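Local coordinates for protein tyrosine phosphatase PRL-1 (Leishmania major, PDB 3S4O) that removes phosphate from tyrosine residues of proteins and may act as a virulence factor that supports survival of the parasite inside host macrophages, at residues A[6-11]-A[148-153]; A[13-18]-A[134-139]; A[53-58]-A[113-118]; A[120-125]-A[156-161]; A[126-131]-A[144-149]. All coordinates share one frame; numbering follows the deposited sequence.

Contact 1: residues A[6-11]-A[148-153]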
# COMPACT_ATOMS: atom_id res chain seq x y z
N ASN A 6 -9.06 2.54 12.45
CA ASN A 6 -8.16 1.38 12.21
C ASN A 6 -7.28 1.28 10.96
O ASN A 6 -7.27 0.27 10.23
CB ASN A 6 -9.01 0.10 12.27
CG ASN A 6 -8.35 -0.98 13.11
OD1 ASN A 6 -7.16 -1.26 12.96
ND2 ASN A 6 -9.12 -1.58 14.01
N ALA A 7 -6.49 2.32 10.77
CA ALA A 7 -5.65 2.46 9.59
C ALA A 7 -4.39 3.17 10.03
O ALA A 7 -4.40 3.94 10.99
CB ALA A 7 -6.36 3.27 8.53
N THR A 8 -3.31 2.88 9.31
CA THR A 8 -2.00 3.44 9.58
C THR A 8 -1.54 4.19 8.35
O THR A 8 -1.41 3.59 7.28
CB THR A 8 -1.01 2.32 9.91
OG1 THR A 8 -1.43 1.64 11.10
CG2 THR A 8 0.38 2.84 10.10
N LEU A 9 -1.31 5.49 8.49
CA LEU A 9 -0.84 6.34 7.38
C LEU A 9 0.68 6.37 7.35
O LEU A 9 1.32 6.81 8.31
CB LEU A 9 -1.39 7.76 7.51
CG LEU A 9 -1.06 8.77 6.40
CD1 LEU A 9 -1.60 8.30 5.06
CD2 LEU A 9 -1.65 10.12 6.75
N ILE A 10 1.25 5.90 6.25
CA ILE A 10 2.69 5.96 6.03
C ILE A 10 3.00 6.77 4.79
O ILE A 10 2.59 6.40 3.69
CB ILE A 10 3.35 4.57 5.87
CG1 ILE A 10 2.99 3.66 7.06
CG2 ILE A 10 4.87 4.73 5.77
CD1 ILE A 10 3.99 2.55 7.35
N ASP A 11 3.72 7.87 4.96
CA ASP A 11 4.11 8.72 3.85
C ASP A 11 5.40 8.23 3.19
O ASP A 11 6.38 7.92 3.86
CB ASP A 11 4.28 10.17 4.29
CG ASP A 11 2.95 10.87 4.56
OD1 ASP A 11 1.89 10.37 4.14
OD2 ASP A 11 2.97 11.94 5.21
N GLU A 148 7.13 1.18 13.84
CA GLU A 148 6.79 2.30 14.73
C GLU A 148 5.28 2.37 14.86
O GLU A 148 4.73 2.40 15.96
CB GLU A 148 7.25 3.65 14.16
CG GLU A 148 8.62 4.16 14.64
CD GLU A 148 9.13 5.34 13.80
OE1 GLU A 148 8.33 6.28 13.62
OE2 GLU A 148 10.31 5.32 13.33
N LYS A 149 4.64 2.40 13.70
CA LYS A 149 3.20 2.64 13.61
C LYS A 149 2.39 1.36 13.75
O LYS A 149 1.25 1.39 14.20
CB LYS A 149 2.87 3.36 12.30
CG LYS A 149 3.76 4.57 12.02
CD LYS A 149 3.00 5.69 11.31
CE LYS A 149 2.23 6.59 12.27
NZ LYS A 149 2.01 7.96 11.71
N ARG A 150 2.99 0.24 13.37
CA ARG A 150 2.34 -1.07 13.40
C ARG A 150 3.25 -2.12 14.05
O ARG A 150 4.11 -2.71 13.40
CB ARG A 150 1.97 -1.48 11.97
CG ARG A 150 0.70 -2.32 11.81
CD ARG A 150 -0.30 -1.55 10.98
NE ARG A 150 -1.47 -2.35 10.64
CZ ARG A 150 -2.72 -1.89 10.51
NH1 ARG A 150 -3.00 -0.61 10.70
NH2 ARG A 150 -3.69 -2.73 10.20
N LYS A 151 3.06 -2.36 15.35
CA LYS A 151 3.95 -3.27 16.08
C LYS A 151 3.78 -4.71 15.58
O LYS A 151 2.67 -5.16 15.26
CB LYS A 151 3.77 -3.17 17.61
CG LYS A 151 4.63 -2.03 18.29
CD LYS A 151 5.48 -2.51 19.49
CE LYS A 151 6.49 -1.43 19.90
NZ LYS A 151 7.32 -1.80 21.10
N GLY A 152 4.92 -5.40 15.45
CA GLY A 152 4.93 -6.78 15.01
C GLY A 152 4.83 -7.01 13.51
O GLY A 152 4.73 -8.16 13.07
N ALA A 153 4.85 -5.94 12.73
CA ALA A 153 4.79 -6.09 11.27
C ALA A 153 6.02 -6.79 10.67
O ALA A 153 7.14 -6.56 11.14
CB ALA A 153 4.59 -4.74 10.60

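Contact 2: residues A[13-18]-A[134-139]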
# COMPACT_ATOMS: atom_id res chain seq x y z
N CYS A 13 8.14 9.76 0.88
CA CYS A 13 8.59 11.11 0.53
C CYS A 13 9.62 11.16 -0.60
O CYS A 13 10.38 10.22 -0.80
CB CYS A 13 9.15 11.80 1.77
SG CYS A 13 7.92 12.01 3.09
N ASP A 14 9.62 12.28 -1.32
CA ASP A 14 10.62 12.55 -2.37
C ASP A 14 12.04 12.55 -1.79
O ASP A 14 12.35 13.36 -0.90
CB ASP A 14 10.33 13.90 -3.04
CG ASP A 14 10.82 13.98 -4.49
OD1 ASP A 14 11.87 13.39 -4.83
OD2 ASP A 14 10.15 14.67 -5.29
N PRO A 15 12.90 11.65 -2.26
CA PRO A 15 14.30 11.62 -1.83
C PRO A 15 14.99 12.98 -2.00
O PRO A 15 15.72 13.42 -1.11
CB PRO A 15 14.94 10.61 -2.79
CG PRO A 15 13.83 9.77 -3.25
CD PRO A 15 12.65 10.67 -3.33
N GLN A 16 14.73 13.62 -3.14
CA GLN A 16 15.32 14.93 -3.45
C GLN A 16 14.83 16.01 -2.50
O GLN A 16 15.61 16.74 -1.90
CB GLN A 16 14.95 15.38 -4.87
CG GLN A 16 14.97 14.28 -5.95
CD GLN A 16 16.36 13.77 -6.29
OE1 GLN A 16 17.36 14.43 -6.02
NE2 GLN A 16 16.43 12.59 -6.88
N LYS A 17 13.51 16.12 -2.41
CA LYS A 17 12.85 17.07 -1.53
C LYS A 17 12.08 16.29 -0.48
O LYS A 17 10.91 16.02 -0.70
CB LYS A 17 11.86 17.93 -2.31
CG LYS A 17 12.52 18.95 -3.26
CD LYS A 17 13.29 20.06 -2.49
CE LYS A 17 12.40 20.90 -1.59
NZ LYS A 17 13.16 21.99 -0.96
N PRO A 18 12.69 15.92 0.64
CA PRO A 18 11.96 15.13 1.65
C PRO A 18 10.78 15.91 2.24
O PRO A 18 9.97 15.36 3.00
CB PRO A 18 13.02 14.87 2.71
CG PRO A 18 13.87 16.08 2.67
CD PRO A 18 13.90 16.54 1.22
N TYR A 134 11.01 4.04 -4.10
CA TYR A 134 10.70 5.45 -4.44
C TYR A 134 11.20 6.44 -3.41
O TYR A 134 11.63 7.54 -3.75
CB TYR A 134 9.19 5.64 -4.69
CG TYR A 134 8.67 4.74 -5.78
CD1 TYR A 134 8.89 5.02 -7.13
CD2 TYR A 134 7.97 3.58 -5.47
CE1 TYR A 134 8.43 4.19 -8.13
CE2 TYR A 134 7.50 2.74 -6.46
CZ TYR A 134 7.74 3.05 -7.79
OH TYR A 134 7.26 2.20 -8.77
N GLY A 135 11.14 6.07 -2.14
CA GLY A 135 11.65 6.92 -1.06
C GLY A 135 13.15 6.82 -0.88
O GLY A 135 13.75 7.64 -0.19
N ASN A 136 13.76 5.82 -1.51
CA ASN A 136 15.19 5.49 -1.37
C ASN A 136 15.63 5.30 0.08
O ASN A 136 16.76 5.56 0.45
CB ASN A 136 16.07 6.53 -2.09
CG ASN A 136 16.08 6.35 -3.61
OD1 ASN A 136 15.67 5.30 -4.12
ND2 ASN A 136 16.53 7.37 -4.33
N VAL A 137 14.69 4.80 0.88
CA VAL A 137 14.94 4.45 2.27
C VAL A 137 15.54 3.05 2.30
O VAL A 137 15.12 2.16 1.56
CB VAL A 137 13.63 4.46 3.09
CG1 VAL A 137 13.89 4.08 4.55
CG2 VAL A 137 12.95 5.83 3.01
N SER A 138 16.54 2.85 3.15
CA SER A 138 17.11 1.52 3.33
C SER A 138 16.08 0.54 3.87
O SER A 138 15.17 0.92 4.62
CB SER A 138 18.30 1.55 4.30
OG SER A 138 17.84 1.66 5.64
N ALA A 139 16.24 -0.73 3.50
CA ALA A 139 15.32 -1.77 3.91
C ALA A 139 15.12 -1.78 5.42
O ALA A 139 13.98 -1.82 5.89
CB ALA A 139 15.81 -3.13 3.43

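Contact 3: residues A[53-58]-A[113-118]. With THJ (thiosulfate), chain C.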
# COMPACT_ATOMS: atom_id res chain seq x y z
N ARG A 53 -5.94 -5.23 -2.57
CA ARG A 53 -6.13 -6.34 -1.65
C ARG A 53 -5.19 -7.47 -2.00
O ARG A 53 -5.16 -7.95 -3.13
CB ARG A 53 -7.58 -6.81 -1.55
CG ARG A 53 -8.22 -7.21 -2.82
CD ARG A 53 -9.74 -7.27 -2.63
NE ARG A 53 -10.39 -7.94 -3.74
CZ ARG A 53 -11.62 -8.45 -3.72
NH1 ARG A 53 -12.37 -8.37 -2.63
NH2 ARG A 53 -12.09 -9.04 -4.81
N VAL A 54 -4.40 -7.87 -1.01
CA VAL A 54 -3.38 -8.88 -1.20
C VAL A 54 -3.78 -10.22 -0.56
O VAL A 54 -2.96 -11.13 -0.50
CB VAL A 54 -1.99 -8.39 -0.70
CG1 VAL A 54 -1.49 -7.25 -1.57
CG2 VAL A 54 -2.05 -7.95 0.75
N CYS A 55 -5.05 -10.34 -0.15
CA CYS A 55 -5.59 -11.54 0.51
C CYS A 55 -6.60 -12.17 -0.42
O CYS A 55 -6.93 -11.60 -1.46
CB CYS A 55 -6.31 -11.19 1.81
SG CYS A 55 -7.71 -10.01 1.60
N GLY A 56 -7.13 -13.33 -0.05
CA GLY A 56 -8.18 -13.97 -0.84
C GLY A 56 -9.49 -13.21 -0.63
O GLY A 56 -9.79 -12.83 0.51
N PRO A 57 -10.24 -12.95 -1.71
CA PRO A 57 -11.46 -12.12 -1.60
C PRO A 57 -12.34 -12.53 -0.43
O PRO A 57 -12.58 -13.72 -0.22
CB PRO A 57 -12.20 -12.38 -2.92
CG PRO A 57 -11.33 -13.30 -3.72
CD PRO A 57 -10.39 -13.95 -2.78
N THR A 58 -12.76 -11.54 0.34
CA THR A 58 -13.69 -11.71 1.44
C THR A 58 -14.95 -10.88 1.19
O THR A 58 -15.86 -10.83 2.03
CB THR A 58 -13.00 -11.32 2.77
OG1 THR A 58 -12.28 -12.46 3.27
CG2 THR A 58 -14.00 -10.84 3.82
N GLY A 113 -4.51 2.68 -0.66
CA GLY A 113 -4.83 1.76 0.43
C GLY A 113 -4.41 0.34 0.13
O GLY A 113 -4.42 -0.09 -1.01
N VAL A 114 -4.02 -0.37 1.19
CA VAL A 114 -3.62 -1.76 1.10
C VAL A 114 -4.14 -2.55 2.30
O VAL A 114 -3.89 -2.18 3.44
CB VAL A 114 -2.08 -1.94 1.00
CG1 VAL A 114 -1.74 -3.36 0.61
CG2 VAL A 114 -1.47 -0.97 0.00
N HIS A 115 -4.86 -3.62 2.04
CA HIS A 115 -5.33 -4.50 3.12
C HIS A 115 -5.13 -5.98 2.83
O HIS A 115 -5.04 -6.40 1.69
CB HIS A 115 -6.80 -4.21 3.49
CG HIS A 115 -7.80 -4.73 2.50
ND1 HIS A 115 -8.16 -6.06 2.43
CD2 HIS A 115 -8.56 -4.09 1.57
CE1 HIS A 115 -9.06 -6.22 1.49
NE2 HIS A 115 -9.33 -5.04 0.95
N CYS A 116 -5.04 -6.75 3.90
CA CYS A 116 -5.15 -8.19 3.81
C CYS A 116 -6.15 -8.63 4.89
O CYS A 116 -7.36 -8.49 4.70
CB CYS A 116 -3.77 -8.84 3.95
SG CYS A 116 -3.57 -10.54 3.30
N VAL A 117 -5.66 -9.18 6.00
CA VAL A 117 -6.47 -9.36 7.21
C VAL A 117 -5.84 -8.61 8.39
O VAL A 117 -6.31 -7.53 8.75
CB VAL A 117 -6.67 -10.84 7.59
CG1 VAL A 117 -7.86 -10.98 8.54
CG2 VAL A 117 -6.87 -11.70 6.35
N ALA A 118 -4.76 -9.17 8.94
CA ALA A 118 -4.12 -8.67 10.17
C ALA A 118 -3.38 -7.34 9.98
O ALA A 118 -3.29 -6.53 10.91
CB ALA A 118 -3.15 -9.72 10.73
S1 THJ C . -1.36 -9.90 6.71
O1 THJ C . -0.95 -10.84 5.65
O2 THJ C . -0.35 -9.91 7.79
O3 THJ C . -2.66 -10.33 7.29
S2 THJ C . -1.52 -8.11 5.97

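Contact 4: residues A[120-125]-A[156-161]. With THJ (thiosulfate), chain C.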
# COMPACT_ATOMS: atom_id res chain seq x y z
N LEU A 120 -0.24 -7.30 9.34
CA LEU A 120 1.04 -7.58 9.98
C LEU A 120 2.13 -8.13 9.04
O LEU A 120 3.29 -8.25 9.42
CB LEU A 120 0.84 -8.56 11.13
CG LEU A 120 0.14 -7.94 12.34
CD1 LEU A 120 -0.21 -9.03 13.36
CD2 LEU A 120 0.99 -6.84 12.97
N GLY A 121 1.76 -8.45 7.81
CA GLY A 121 2.69 -9.15 6.94
C GLY A 121 2.66 -8.64 5.52
O GLY A 121 3.50 -7.85 5.12
N ARG A 122 1.64 -9.07 4.79
CA ARG A 122 1.59 -8.91 3.35
C ARG A 122 1.37 -7.45 2.94
O ARG A 122 2.05 -6.92 2.06
CB ARG A 122 0.49 -9.79 2.78
CG ARG A 122 0.81 -11.24 2.83
CD ARG A 122 -0.38 -12.05 2.31
NE ARG A 122 -1.26 -12.36 3.42
CZ ARG A 122 -2.25 -13.25 3.38
NH1 ARG A 122 -2.53 -13.92 2.27
NH2 ARG A 122 -2.97 -13.45 4.47
N ALA A 123 0.41 -6.81 3.60
CA ALA A 123 0.14 -5.39 3.36
C ALA A 123 1.36 -4.51 3.63
O ALA A 123 1.77 -3.77 2.74
CB ALA A 123 -1.08 -4.91 4.16
N PRO A 124 1.96 -4.60 4.82
CA PRO A 124 3.12 -3.77 5.14
C PRO A 124 4.33 -3.98 4.26
O PRO A 124 5.11 -3.05 4.06
CB PRO A 124 3.48 -4.19 6.57
CG PRO A 124 2.28 -4.72 7.14
CD PRO A 124 1.47 -5.31 6.01
N ILE A 125 4.54 -5.20 3.76
CA ILE A 125 5.75 -5.42 3.00
C ILE A 125 5.69 -4.74 1.64
O ILE A 125 6.72 -4.32 1.14
CB ILE A 125 6.21 -6.88 2.91
CG1 ILE A 125 7.75 -6.88 2.87
CG2 ILE A 125 5.58 -7.60 1.73
CD1 ILE A 125 8.37 -8.19 2.65
N GLN A 156 10.26 -12.86 9.24
CA GLN A 156 11.67 -13.00 8.95
C GLN A 156 11.95 -13.17 7.45
O GLN A 156 12.86 -12.55 6.91
CB GLN A 156 12.22 -14.19 9.74
CG GLN A 156 11.85 -14.19 11.24
CD GLN A 156 10.86 -15.31 11.65
OE1 GLN A 156 11.27 -16.40 12.07
NE2 GLN A 156 9.55 -15.04 11.53
N THR A 157 11.15 -14.01 6.79
CA THR A 157 11.25 -14.24 5.34
C THR A 157 10.98 -12.96 4.55
O THR A 157 11.69 -12.66 3.60
CB THR A 157 10.24 -15.32 4.87
OG1 THR A 157 10.47 -16.56 5.55
CG2 THR A 157 10.37 -15.56 3.39
N GLN A 158 9.97 -12.21 4.96
CA GLN A 158 9.66 -10.92 4.34
C GLN A 158 10.81 -9.93 4.55
O GLN A 158 11.15 -9.14 3.66
CB GLN A 158 8.33 -10.37 4.86
CG GLN A 158 7.11 -11.15 4.34
CD GLN A 158 5.87 -11.04 5.21
OE1 GLN A 158 5.91 -10.57 6.35
NE2 GLN A 158 4.75 -11.50 4.67
N MSE A 159 11.42 -10.01 5.73
CA MSE A 159 12.55 -9.15 6.09
C MSE A 159 13.73 -9.44 5.16
O MSE A 159 14.33 -8.53 4.60
CB MSE A 159 12.92 -9.39 7.56
CG MSE A 159 13.84 -8.36 8.18
SE MSE A 159 13.67 -8.35 10.15
CE MSE A 159 12.33 -9.75 10.41
N HIS A 160 14.05 -10.71 5.00
CA HIS A 160 15.16 -11.14 4.15
C HIS A 160 14.96 -10.68 2.71
O HIS A 160 15.88 -10.15 2.08
CB HIS A 160 15.36 -12.66 4.21
CG HIS A 160 16.16 -13.13 5.40
ND1 HIS A 160 15.74 -14.16 6.22
CD2 HIS A 160 17.35 -12.71 5.89
CE1 HIS A 160 16.64 -14.35 7.17
NE2 HIS A 160 17.63 -13.49 6.99
N TRP A 161 13.75 -10.85 2.20
CA TRP A 161 13.42 -10.51 0.82
C TRP A 161 13.58 -9.01 0.53
O TRP A 161 14.12 -8.64 -0.51
CB TRP A 161 12.00 -10.96 0.48
CG TRP A 161 11.53 -10.50 -0.85
CD1 TRP A 161 11.75 -11.10 -2.06
CD2 TRP A 161 10.75 -9.34 -1.11
NE1 TRP A 161 11.16 -10.37 -3.05
CE2 TRP A 161 10.54 -9.28 -2.50
CE3 TRP A 161 10.22 -8.32 -0.31
CZ2 TRP A 161 9.80 -8.26 -3.11
CZ3 TRP A 161 9.48 -7.31 -0.91
CH2 TRP A 161 9.29 -7.28 -2.29
S1 THJ C . -1.36 -9.90 6.71
O1 THJ C . -0.95 -10.84 5.65
O2 THJ C . -0.35 -9.91 7.79
O3 THJ C . -2.66 -10.33 7.29
S2 THJ C . -1.52 -8.11 5.97

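Contact 5: residues A[126-131]-A[144-149]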
# COMPACT_ATOMS: atom_id res chain seq x y z
N LEU A 126 4.50 -4.57 1.07
CA LEU A 126 4.34 -3.78 -0.17
C LEU A 126 4.67 -2.33 0.08
O LEU A 126 5.29 -1.66 -0.76
CB LEU A 126 2.91 -3.87 -0.70
CG LEU A 126 2.58 -5.06 -1.61
CD1 LEU A 126 1.37 -4.70 -2.46
CD2 LEU A 126 3.75 -5.49 -2.52
N VAL A 127 4.24 -1.83 1.23
CA VAL A 127 4.50 -0.44 1.59
C VAL A 127 5.99 -0.24 1.82
O VAL A 127 6.58 0.71 1.32
CB VAL A 127 3.68 -0.01 2.81
CG1 VAL A 127 4.14 1.34 3.32
CG2 VAL A 127 2.21 0.01 2.44
N ALA A 128 6.59 -1.18 2.54
CA ALA A 128 8.02 -1.16 2.81
C ALA A 128 8.79 -1.06 1.50
O ALA A 128 9.71 -0.28 1.35
CB ALA A 128 8.43 -2.40 3.58
N LEU A 129 8.38 -1.88 0.54
CA LEU A 129 9.03 -1.91 -0.76
C LEU A 129 8.93 -0.59 -1.49
O LEU A 129 9.88 -0.19 -2.16
CB LEU A 129 8.41 -2.99 -1.62
CG LEU A 129 8.96 -3.00 -3.06
CD1 LEU A 129 10.24 -3.81 -3.15
CD2 LEU A 129 7.93 -3.47 -4.03
N ALA A 130 7.76 0.05 -1.42
CA ALA A 130 7.56 1.37 -2.04
C ALA A 130 8.52 2.39 -1.44
O ALA A 130 9.09 3.20 -2.17
CB ALA A 130 6.11 1.84 -1.89
N LEU A 131 8.70 2.32 -0.13
CA LEU A 131 9.62 3.22 0.58
C LEU A 131 11.06 3.02 0.09
O LEU A 131 11.81 3.98 -0.05
CB LEU A 131 9.58 3.01 2.10
CG LEU A 131 8.34 3.47 2.87
CD1 LEU A 131 8.43 3.00 4.32
CD2 LEU A 131 8.19 4.96 2.84
N ALA A 144 11.65 -0.52 10.25
CA ALA A 144 11.54 0.18 11.52
C ALA A 144 10.40 1.20 11.47
O ALA A 144 9.64 1.32 12.43
CB ALA A 144 12.86 0.87 11.87
N LEU A 145 10.30 1.91 10.35
CA LEU A 145 9.29 2.96 10.16
C LEU A 145 7.89 2.37 10.25
O LEU A 145 7.01 2.92 10.93
CB LEU A 145 9.47 3.63 8.79
CG LEU A 145 8.63 4.87 8.51
CD1 LEU A 145 8.40 5.74 9.76
CD2 LEU A 145 9.25 5.70 7.36
N ILE A 146 7.69 1.25 9.57
CA ILE A 146 6.40 0.56 9.57
C ILE A 146 6.09 -0.00 10.95
O ILE A 146 4.95 0.07 11.41
CB ILE A 146 6.35 -0.56 8.50
CG1 ILE A 146 6.15 0.06 7.11
CG2 ILE A 146 5.24 -1.57 8.80
CD1 ILE A 146 6.67 -0.76 5.95
N ARG A 147 7.11 -0.53 11.62
CA ARG A 147 6.97 -1.09 12.97
C ARG A 147 6.68 -0.05 14.06
O ARG A 147 6.06 -0.35 15.08
CB ARG A 147 8.20 -1.90 13.36
CG ARG A 147 8.26 -3.25 12.70
CD ARG A 147 9.53 -3.98 13.06
NE ARG A 147 9.54 -5.31 12.47
CZ ARG A 147 10.61 -6.09 12.38
NH1 ARG A 147 11.78 -5.69 12.87
NH2 ARG A 147 10.51 -7.28 11.81
N GLU A 148 7.13 1.18 13.84
CA GLU A 148 6.79 2.30 14.73
C GLU A 148 5.28 2.37 14.86
O GLU A 148 4.73 2.40 15.96
CB GLU A 148 7.25 3.65 14.16
CG GLU A 148 8.62 4.16 14.64
CD GLU A 148 9.13 5.34 13.80
OE1 GLU A 148 8.33 6.28 13.62
OE2 GLU A 148 10.31 5.32 13.33
N LYS A 149 4.64 2.40 13.70
CA LYS A 149 3.20 2.64 13.61
C LYS A 149 2.39 1.36 13.75
O LYS A 149 1.25 1.39 14.20
CB LYS A 149 2.87 3.36 12.30
CG LYS A 149 3.76 4.57 12.02
CD LYS A 149 3.00 5.69 11.31
CE LYS A 149 2.23 6.59 12.27
NZ LYS A 149 2.01 7.96 11.71

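Contact 1: residues A[6-11]-A[148-153]
Thr8 and Lys149 are the closest backbone pair, with 6.6 Å between their CA atoms, where an edge strand passes the C-terminal end of a helix. The strand, 7-13, is outermost in the central mixed sheet of the phosphatase fold. The helix, 139-149, ends here, and Arg150 is the first residue to leave helical geometry. A type II turn from Arg150 to Ala153 follows. The side chain of Thr8 serves both neighbours with its two branches. CG2, anti to the backbone N, reaches CB of Lys149 at 3.4 Å, a tight carbon pair. OG1 lies beside the backbone N (chi1 -63°) and receives a hydrogen bond from the Arg150 guanidinium. Lys149 is poorly ordered, so the position of its outer chain is uncertain. As modelled, CD is 3.6 Å and NZ 3.7 Å from Leu9 O. The Arg150 chain bends at chi2 (118°), which brings CD to 3.4 Å from Thr8 OG1. Elsewhere, Arg150 NE makes a weak hydrogen bond to Gly119 O of the substrate loop, and NH2 has a weak, long ion pair with Asp29. The arginine therefore links the edge strand to the catalytic loop, and its side chain lies about 7 Å from the bound thiosulfate. Most of the touching residues are at least partly exposed, but Thr8 is buried. The Arg150 NH1 to Thr8 OG1 bond is 2.8 Å long with an angle of 158° at the hydrogen, and OG1 sits nearly in the guanidinium plane.

Contact 2: residues A[13-18]-A[134-139]
Cys13 ends strand 7-13 and passes close to Gly135, with 5.4 Å between their CA atoms. Its carbonyl oxygen faces the glycine: Gly135 CA lies 3.5 Å from Cys13 O, a CA-H...O contact with an angle of 150° at the hydrogen. Asp14 comes next. Its OD1 accepts a weak hydrogen bond from Gln16 N, which spans Pro15 within the loop. Pro15 makes the largest contribution from this loop. Its ring puts CG 3.2 Å from Tyr134 O, and CD is close to the same oxygen. CG also lies 3.7 Å from Gly135 O. On the Asn136 side, the amide nitrogen ND2 approaches CG at 3.8 Å and CB at a similar distance. The contact thus joins two loops near the surface. One links strands 7-13 and 21-28, and the other links helices 122-133 and 139-149. Asn136 has left the first helix with positive phi, and Ser138 caps the second through a bond from Asp141 N to its OG. Tyr134 turns its ring away to helix 84-103, where its OH bonds to Asp95. No hydrogen bond spans the two loops. They probably hold together by the one weak C-H...O contact of Gly135 CA and by close packing of proline carbons against carbonyl oxygens.

Contact 3: residues A[53-58]-A[113-118]
The His115 ring has Arg53 CA over one face, 4.3 Å above its plane and offset toward the rim. Arg53 CB comes nearer, 3.4 Å from His115 CE1. Cys55 SG approaches the ring obliquely. The Arg53 guanidinium has Pro57 CA over one face, and its NE bonds to Ser73 OG. The ring of His115 is held at two nitrogens. NE2 bonds to Tyr59 OH, and ND1 gives a weak hydrogen bond to Cys116 O. Arg53 and His115 form a parallel beta bridge between strands 48-53 and 111-115. Just past it, Val54 N donates to His115 O at 3.1 Å. Val54 CG2, between the backbone N and the carbonyl carbon, packs on Cys116 CB at 3.7 Å. Cys55 and Cys116 are known to form a disulfide. In one of the two Cys55 conformers, Cys55 SG and Cys116 SG are 4.5 Å apart, so the disulfide is not closed in that conformer. Beyond Cys116, the backbone turns its N-H groups to the thiosulfate. Ala118 N bonds to O3 of the ligand at 2.9 Å, and Val117 N bonds to the same oxygen weakly. Cys116 is the predicted phosphocysteine nucleophile. The strand that runs into an anion-binding loop is characteristic of the protein tyrosine phosphatase P-loop, whose HCX5R signature starts at His115.

Contact 4: residues A[120-125]-A[156-161]
Gln158 reaches from helix 156-164 to the start of helix 122-133, crossing Ile125 obliquely on the way. Its CB faces Ile125 CD1, but that pair is modelled too close for carbons, so the placing of the methyl is doubtful. CG follows beside the same methyl. The chain is extended beyond CG (chi2 157°), which carries CD on toward Gly121, 4.0 Å from Gly121 O. At the tip, OE1 lies 3.6 Å from Gly121 CA. NE2 lies 3.6 Å from Gly121 C and donates a hydrogen bond to Ala80 O. Gly121 is the N-cap residue of helix 122-133. It belongs to the P-loop of the tyrosine phosphatases, which closes with the signature Arg122. Gly121 N lies 2.6 Å from thiosulfate O2. Leu120 N and Arg122 N give weak hydrogen bonds to thiosulfate O2 and O1 respectively. The Arg122 chain bends at chi3 (-89°), which turns NE to thiosulfate O1 at 2.7 Å, with O1 in the guanidinium plane. The position of NE is less sure, because it sits too close to an atom elsewhere. NH1 bonds to Phe76 O, and NH2 has a weak, long ion pair with Asp78, the inferred proton donor. Farther along the helices, Ile125 CD1 approaches Trp161 CE3 obliquely, at a spacing that shares the doubt about this methyl. Pro81 and Pro82 also touch the Trp161 side chain.

Contact 5: residues A[126-131]-A[144-149]
Helix-helix packing brings Ala128 and Ile146 together, on helices 122-133 and 139-149, which follow each other in the chain. The axes of the two short segments pass 10.3 Å apart, with 136° between their directions, so they cross at a steep slant, nearer antiparallel than parallel. Ile146 makes the main contact. Its CG1 lies beside the backbone N, and chi2 of 154° extends CD1 toward the partner helix. That methyl meets Ala128 CB at 3.4 Å, tighter than usual for two carbons, and lies equally near Ala128 N. Val127 CG1 borders the same methyl at 4.2 Å, and Leu131 CD1 lies at 4.5 Å. This is part of the helical layer beside the central sheet of the phosphatase fold. Helix 122-133 begins at the phosphate-binding loop and continues through this layer. On the sheet side, Ile10 of strand 7-13 touches Ile146, and Cys12 touches Leu131. Ile162 of helix 156-164 packs on Ala128. One turn along from Val127, the Leu131 and Leu145 side chains cross at about a right angle. Leu131 CD1 and Leu145 CD2 meet there at 4.1 Å, where Leu145 is partly exposed.

Contacts 3, 4 and 5 are buried, while contacts 1 and 2 lie near the surface. Contacts 3 and 4 hold successive parts of the phosphate-binding loop, and both touch the thiosulfate. Contact 3 pairs backbones by a hydrogen bond. Contact 4 packs side chains, and the loop segments of both send polar bonds to the ligand. Contact 5 shares helix 122-133 with contact 4 but is purely apolar. Contacts 1 and 5 share Glu148 and Lys149 of helix 139-149. Contact 1 also reaches the catalytic loop, because Arg150 NH2 lies 3.9 Å from Ala118 O. Contact 2 joins loops without a hydrogen bond, and it touches contact 5 through a probable bond from Val137 N to Leu131 O.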